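Local coordinates for putative p22 protein (Leishmania major, PDB 1YQF) that is of unknown function but belongs to the MAM33 family of mitochondrial acidic matrix proteins and is a homologue of human p32, at residues 78-83 / 176-181. Residues are numbered along the deposited sequence; the frame is centred on the assembly and turned at random.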
loop_
_atom_site.group_PDB
_atom_site.type_symbol
_atom_site.label_atom_id
_atom_site.label_comp_id
_atom_site.label_asym_id
_atom_site.label_seq_id
_atom_site.Cartn_x
_atom_site.Cartn_y
_atom_site.Cartn_z
ATOM N N VAL A 78 3.993 18.780 12.499
ATOM C CA VAL A 78 3.053 18.688 11.388
ATOM C C VAL A 78 3.845 18.246 10.166
ATOM O O VAL A 78 4.679 18.987 9.656
ATOM C CB VAL A 78 2.358 20.028 11.106
ATOM C CG1 VAL A 78 1.393 19.894 9.930
ATOM C CG2 VAL A 78 1.623 20.517 12.350
ATOM N N ARG A 79 3.577 17.031 9.706
ATOM C CA ARG A 79 4.343 16.416 8.633
ATOM C C ARG A 79 3.534 16.366 7.349
ATOM O O ARG A 79 2.355 16.034 7.358
ATOM C CB ARG A 79 4.754 15.004 9.050
ATOM C CG ARG A 79 5.458 14.204 7.967
ATOM C CD ARG A 79 6.078 12.929 8.487
ATOM N NE ARG A 79 7.148 13.184 9.454
ATOM C CZ ARG A 79 7.656 12.271 10.276
ATOM N NH1 ARG A 79 7.197 11.031 10.263
ATOM N NH2 ARG A 79 8.631 12.594 11.118
ATOM N N TYR A 80 4.184 16.694 6.242
ATOM C CA TYR A 80 3.552 16.635 4.929
ATOM C C TYR A 80 4.577 16.356 3.849
ATOM O O TYR A 80 5.781 16.466 4.073
ATOM C CB TYR A 80 2.840 17.947 4.616
ATOM C CG TYR A 80 3.763 19.141 4.566
ATOM C CD1 TYR A 80 4.236 19.723 5.736
ATOM C CD2 TYR A 80 4.165 19.689 3.350
ATOM C CE1 TYR A 80 5.087 20.817 5.699
ATOM C CE2 TYR A 80 5.013 20.788 3.304
ATOM C CZ TYR A 80 5.470 21.347 4.483
ATOM O OH TYR A 80 6.315 22.432 4.453
ATOM N N SER A 81 4.075 16.010 2.671
ATOM C CA SER A 81 4.903 15.765 1.502
ATOM C C SER A 81 4.473 16.728 0.404
ATOM O O SER A 81 3.284 17.035 0.272
ATOM C CB SER A 81 4.743 14.314 1.033
ATOM O OG SER A 81 5.492 14.067 -0.148
ATOM N N THR A 82 5.435 17.202 -0.382
ATOM C CA THR A 82 5.138 18.085 -1.511
ATOM C C THR A 82 4.921 17.273 -2.788
ATOM O O THR A 82 4.722 17.841 -3.860
ATOM C CB THR A 82 6.266 19.108 -1.716
ATOM O OG1 THR A 82 7.501 18.431 -2.018
ATOM C CG2 THR A 82 6.551 19.869 -0.432
ATOM N N ASN A 83 4.976 15.948 -2.664
ATOM C CA ASN A 83 4.616 15.049 -3.757
ATOM C C ASN A 83 3.109 15.024 -3.921
ATOM O O ASN A 83 2.360 15.107 -2.941
ATOM C CB ASN A 83 5.120 13.623 -3.497
ATOM C CG ASN A 83 6.546 13.407 -3.966
ATOM O OD1 ASN A 83 6.968 13.971 -4.978
ATOM N ND2 ASN A 83 7.295 12.583 -3.235
ATOM N N GLY A 176 -2.716 25.314 7.109
ATOM C CA GLY A 176 -3.086 24.592 5.908
ATOM C C GLY A 176 -2.706 25.345 4.648
ATOM O O GLY A 176 -2.125 24.767 3.734
ATOM N N GLU A 177 -3.030 26.636 4.617
ATOM C CA GLU A 177 -2.710 27.505 3.489
ATOM C C GLU A 177 -1.203 27.555 3.268
ATOM O O GLU A 177 -0.748 27.612 2.130
ATOM C CB GLU A 177 -3.258 28.918 3.724
ATOM C CG GLU A 177 -2.961 29.916 2.612
ATOM C CD GLU A 177 -3.579 31.278 2.875
ATOM O OE1 GLU A 177 -4.792 31.441 2.616
ATOM O OE2 GLU A 177 -2.856 32.186 3.343
ATOM N N PHE A 178 -0.433 27.527 4.355
ATOM C CA PHE A 178 1.021 27.462 4.250
ATOM C C PHE A 178 1.438 26.201 3.504
ATOM O O PHE A 178 2.165 26.277 2.522
ATOM C CB PHE A 178 1.687 27.471 5.626
ATOM C CG PHE A 178 3.148 27.132 5.582
ATOM C CD1 PHE A 178 4.076 28.079 5.177
ATOM C CD2 PHE A 178 3.595 25.860 5.921
ATOM C CE1 PHE A 178 5.429 27.773 5.125
ATOM C CE2 PHE A 178 4.946 25.544 5.865
ATOM C CZ PHE A 178 5.865 26.501 5.468
ATOM N N VAL A 179 0.970 25.048 3.981
ATOM C CA VAL A 179 1.314 23.760 3.384
ATOM C C VAL A 179 0.991 23.740 1.891
ATOM O O VAL A 179 1.816 23.311 1.086
ATOM C CB VAL A 179 0.586 22.585 4.082
ATOM C CG1 VAL A 179 0.820 21.265 3.333
ATOM C CG2 VAL A 179 1.046 22.453 5.525
ATOM N N VAL A 180 -0.207 24.195 1.535
ATOM C CA VAL A 180 -0.636 24.246 0.138
ATOM C C VAL A 180 0.313 25.125 -0.676
ATOM O O VAL A 180 0.763 24.731 -1.747
ATOM C CB VAL A 180 -2.082 24.793 -0.005
ATOM C CG1 VAL A 180 -2.475 24.935 -1.474
ATOM C CG2 VAL A 180 -3.076 23.886 0.692
ATOM N N LEU A 181 0.605 26.310 -0.152
ATOM C CA LEU A 181 1.474 27.278 -0.818
ATOM C C LEU A 181 2.916 26.793 -0.908
ATOM O O LEU A 181 3.598 27.049 -1.898
ATOM C CB LEU A 181 1.441 28.627 -0.087
ATOM C CG LEU A 181 0.209 29.516 -0.274
ATOM C CD1 LEU A 181 0.350 30.770 0.579
ATOM C CD2 LEU A 181 -0.014 29.886 -1.737
#
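In the helix-on-sheet core of this MAM33-family protein, the Y80 ring reaches from strand 74-81 to F178 and V179 of the long helix 173-202. The contact is buried and rests on van der Waals and CH-pi packing, with no hydrogen bond between the segments; the backbones stay apart, the CA atoms of Y80 and V179 being 7.6 Å from each other. V179 lays its isopropyl group over one face of the tyrosine: CG1 stands 4.1 Å from the ring centroid, 29° off the normal, in a CH-pi contact, and comes within 3.7 Å of Y80 CD2. CG1 reaches the ring from a position anti to the V179 backbone N (chi1 173°), while CG2 also lies above the plane, displaced toward the rim. The Y80 side chain, with CG held between its own N and carbonyl carbon (chi1 62°), runs past the valine in the opposite direction and ends beside F178. There the two aromatic side chains cross at about a right angle, and Y80 OH meets F178 CE2 obliquely at 3.7 Å. That hydroxyl is buried with no polar partner in the model. Y182, one helical turn beyond F178, touches both aromatic residues, and I94 of strand 92-99 also packs on Y80. Just past the tyrosine, S81 OG accepts from N83 N at 3.2 Å in an ST turn at the end of the strand; N83 then bonds through its side-chain amide to L145 and T147 of a second subunit. The long C-terminal helix laid across an antiparallel sheet is consistent with the fold of the p32 (MAM33) family.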